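Local coordinates for DNA repair protein RecO (Deinococcus radiodurans, PDB 1U5K) that probably takes part in DNA repair and in recombination by the RecF pathway, and binds a zinc ion, at residues A[51-56]-A[90-95]. Sequence-based numbering, arbitrary orientation.
Sequences NLFHHV and AFAHLM
Phe53 presents its ring to Ala92 on helix 86-102, and the central interaction is a CH-pi contact: the methyl CB of Ala92 sits 3.7 Å from the centroid of the Phe53 ring, 10° off the ring normal. Leu52 CB covers the centre of the opposite face, so the ring is sandwiched between its own neighbour and the helix. Phe53 holds the third position of a type II turn from Asn51 to His54, with positive phi (80°), and its CB points toward the helix; CG anti to the carbonyl carbon (chi1 -42°) then helps lay the ring over Ala92.

Van der Waals contacts extend the patch to the helix backbone and the His93 side chain. Phe53 CZ approaches the backbone N of His93 to 3.5 Å, obliquely to the ring, and Phe53 CE2 is 3.7 Å from Ala92 O. Beside it, Leu52 CD1 comes to 4.3 Å from His93 ND1. Tyr89 adds an edge-to-face partner for the Phe53 ring, and His93 also packs on Pro81 of the second subunit.

Here the N-terminal OB fold meets the helical part of RecO. With no polar bond joining the two segments, their attachment rests on shape and dispersion, centred on one buried aromatic ring.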
ATOM      1  N   ASN A  51      14.505   8.137 -13.240  1.00 37.93           N
ATOM      2  CA  ASN A  51      13.165   7.569 -13.315  1.00 37.47           C
ATOM      3  C   ASN A  51      13.179   6.071 -13.060  1.00 34.75           C
ATOM      4  O   ASN A  51      14.224   5.435 -13.170  1.00 33.29           O
ATOM      5  CB  ASN A  51      12.499   7.879 -14.656  1.00 38.56           C
ATOM      6  CG  ASN A  51      11.851   9.246 -14.663  1.00 41.11           C
ATOM      7  OD1 ASN A  51      10.760   9.454 -14.112  1.00 44.89           O
ATOM      8  ND2 ASN A  51      12.549  10.196 -15.276  1.00 42.20           N
ATOM      9  N   LEU A  52      12.010   5.540 -12.720  1.00 33.15           N
ATOM     10  CA  LEU A  52      11.900   4.148 -12.321  1.00 32.85           C
ATOM     11  C   LEU A  52      12.547   3.246 -13.351  1.00 30.58           C
ATOM     12  O   LEU A  52      12.352   3.418 -14.556  1.00 28.51           O
ATOM     13  CB  LEU A  52      10.457   3.681 -12.146  1.00 33.41           C
ATOM     14  CG  LEU A  52       9.814   3.891 -10.788  1.00 36.53           C
ATOM     15  CD1 LEU A  52       8.452   3.216 -10.727  1.00 41.16           C
ATOM     16  CD2 LEU A  52      10.712   3.377  -9.717  1.00 41.76           C
ATOM     17  N   PHE A  53      13.320   2.310 -12.813  1.00 28.01           N
ATOM     18  CA  PHE A  53      13.877   1.207 -13.573  1.00 28.15           C
ATOM     19  C   PHE A  53      15.126   1.594 -14.365  1.00 28.46           C
ATOM     20  O   PHE A  53      15.760   0.739 -14.968  1.00 28.23           O
ATOM     21  CB  PHE A  53      12.827   0.486 -14.428  1.00 28.24           C
ATOM     22  CG  PHE A  53      11.505   0.257 -13.725  1.00 27.21           C
ATOM     23  CD1 PHE A  53      10.309   0.592 -14.337  1.00 27.17           C
ATOM     24  CD2 PHE A  53      11.453  -0.184 -12.417  1.00 26.53           C
ATOM     25  CE1 PHE A  53       9.078   0.416 -13.696  1.00 30.27           C
ATOM     26  CE2 PHE A  53      10.246  -0.351 -11.770  1.00 28.40           C
ATOM     27  CZ  PHE A  53       9.052  -0.054 -12.393  1.00 29.55           C
ATOM     28  N   HIS A  54      15.548   2.848 -14.309  1.00 28.84           N
ATOM     29  CA  HIS A  54      16.803   3.232 -14.940  1.00 29.96           C
ATOM     30  C   HIS A  54      17.987   2.774 -14.098  1.00 29.73           C
ATOM     31  O   HIS A  54      17.934   2.839 -12.868  1.00 28.66           O
ATOM     32  CB  HIS A  54      16.859   4.751 -15.084  1.00 31.22           C
ATOM     33  CG  HIS A  54      16.015   5.301 -16.191  1.00 34.16           C
ATOM     34  ND1 HIS A  54      15.953   6.652 -16.457  1.00 39.68           N
ATOM     35  CD2 HIS A  54      15.249   4.698 -17.131  1.00 39.43           C
ATOM     36  CE1 HIS A  54      15.164   6.858 -17.497  1.00 41.27           C
ATOM     37  NE2 HIS A  54      14.751   5.686 -17.945  1.00 40.63           N
ATOM     38  N   HIS A  55      19.036   2.283 -14.753  1.00 28.87           N
ATOM     39  CA  HIS A  55      20.317   2.010 -14.103  1.00 29.33           C
ATOM     40  C   HIS A  55      21.092   3.314 -14.245  1.00 30.09           C
ATOM     41  O   HIS A  55      21.370   3.744 -15.366  1.00 29.97           O
ATOM     42  CB  HIS A  55      21.055   0.829 -14.761  1.00 30.02           C
ATOM     43  CG  HIS A  55      22.245   0.331 -13.999  1.00 28.93           C
ATOM     44  ND1 HIS A  55      22.553  -1.008 -13.899  1.00 35.16           N
ATOM     45  CD2 HIS A  55      23.183   0.979 -13.268  1.00 32.59           C
ATOM     46  CE1 HIS A  55      23.635  -1.161 -13.155  1.00 35.11           C
ATOM     47  NE2 HIS A  55      24.029   0.032 -12.745  1.00 34.03           N
ATOM     48  N   VAL A  56      21.379   3.963 -13.120  1.00 30.53           N
ATOM     49  CA  VAL A  56      22.084   5.238 -13.102  1.00 30.75           C
ATOM     50  C   VAL A  56      23.392   5.163 -12.332  1.00 31.30           C
ATOM     51  O   VAL A  56      23.537   4.363 -11.408  1.00 31.56           O
ATOM     52  CB  VAL A  56      21.215   6.361 -12.534  1.00 31.52           C
ATOM     53  CG1 VAL A  56      19.967   6.519 -13.376  1.00 33.25           C
ATOM     54  CG2 VAL A  56      20.876   6.121 -11.059  1.00 33.10           C
ATOM     55  N   ALA A  90       4.143  -3.197 -14.945  1.00 23.73           N
ATOM     56  CA  ALA A  90       3.483  -3.729 -13.762  1.00 24.05           C
ATOM     57  C   ALA A  90       4.350  -4.754 -13.048  1.00 23.40           C
ATOM     58  O   ALA A  90       4.421  -4.732 -11.828  1.00 22.80           O
ATOM     59  CB  ALA A  90       2.104  -4.307 -14.106  1.00 24.40           C
ATOM     60  N   PHE A  91       5.009  -5.635 -13.796  1.00 22.90           N
ATOM     61  CA  PHE A  91       5.882  -6.650 -13.227  1.00 23.01           C
ATOM     62  C   PHE A  91       7.225  -6.079 -12.765  1.00 22.33           C
ATOM     63  O   PHE A  91       7.706  -6.509 -11.718  1.00 23.77           O
ATOM     64  CB  PHE A  91       5.992  -7.878 -14.140  1.00 22.62           C
ATOM     65  CG  PHE A  91       4.756  -8.736 -14.127  1.00 24.69           C
ATOM     66  CD1 PHE A  91       3.948  -8.850 -15.249  1.00 24.44           C
ATOM     67  CD2 PHE A  91       4.360  -9.392 -12.963  1.00 24.26           C
ATOM     68  CE1 PHE A  91       2.753  -9.579 -15.201  1.00 27.94           C
ATOM     69  CE2 PHE A  91       3.201 -10.153 -12.932  1.00 27.46           C
ATOM     70  CZ  PHE A  91       2.371 -10.242 -14.049  1.00 27.05           C
ATOM     71  N   ALA A  92       7.806  -5.118 -13.485  1.00 21.66           N
ATOM     72  CA  ALA A  92       8.986  -4.392 -13.031  1.00 20.76           C
ATOM     73  C   ALA A  92       8.688  -3.741 -11.681  1.00 20.61           C
ATOM     74  O   ALA A  92       9.498  -3.789 -10.762  1.00 20.14           O
ATOM     75  CB  ALA A  92       9.451  -3.320 -14.050  1.00 22.00           C
ATOM     76  N   HIS A  93       7.518  -3.124 -11.576  1.00 21.08           N
ATOM     77  CA  HIS A  93       7.095  -2.409 -10.379  1.00 20.76           C
ATOM     78  C   HIS A  93       6.914  -3.356  -9.189  1.00 20.86           C
ATOM     79  O   HIS A  93       7.350  -3.052  -8.085  1.00 21.50           O
ATOM     80  CB  HIS A  93       5.811  -1.698 -10.739  1.00 20.97           C
ATOM     81  CG  HIS A  93       5.352  -0.646  -9.780  1.00 21.95           C
ATOM     82  ND1 HIS A  93       6.207   0.062  -8.965  1.00 29.28           N
ATOM     83  CD2 HIS A  93       4.117  -0.135  -9.567  1.00 23.54           C
ATOM     84  CE1 HIS A  93       5.515   0.950  -8.275  1.00 26.29           C
ATOM     85  NE2 HIS A  93       4.242   0.827  -8.597  1.00 26.63           N
ATOM     86  N   LEU A  94       6.313  -4.514  -9.428  1.00 20.50           N
ATOM     87  CA  LEU A  94       6.247  -5.569  -8.433  1.00 20.91           C
ATOM     88  C   LEU A  94       7.638  -5.986  -7.948  1.00 20.91           C
ATOM     89  O   LEU A  94       7.857  -6.060  -6.743  1.00 20.17           O
ATOM     90  CB  LEU A  94       5.438  -6.753  -8.950  1.00 20.54           C
ATOM     91  CG  LEU A  94       5.387  -8.035  -8.125  1.00 21.34           C
ATOM     92  CD1 LEU A  94       4.876  -7.758  -6.727  1.00 25.79           C
ATOM     93  CD2 LEU A  94       4.486  -9.019  -8.836  1.00 23.22           C
ATOM     94  N   MET A  95       8.572  -6.265  -8.850  1.00 20.70           N
ATOM     95  CA  MET A  95       9.905  -6.707  -8.426  1.00 20.22           C
ATOM     96  C   MET A  95      10.534  -5.626  -7.557  1.00 20.33           C
ATOM     97  O   MET A  95      11.167  -5.965  -6.565  1.00 20.45           O
ATOM     98  CB  MET A  95      10.829  -6.992  -9.603  1.00 19.38           C
ATOM     99  CG  MET A  95      10.310  -8.159 -10.431  1.00 20.46           C
ATOM    100  SD  MET A  95      10.237  -9.722  -9.573  1.00 24.29           S
ATOM    101  CE  MET A  95       8.687  -9.677  -8.832  1.00 37.61           C
TER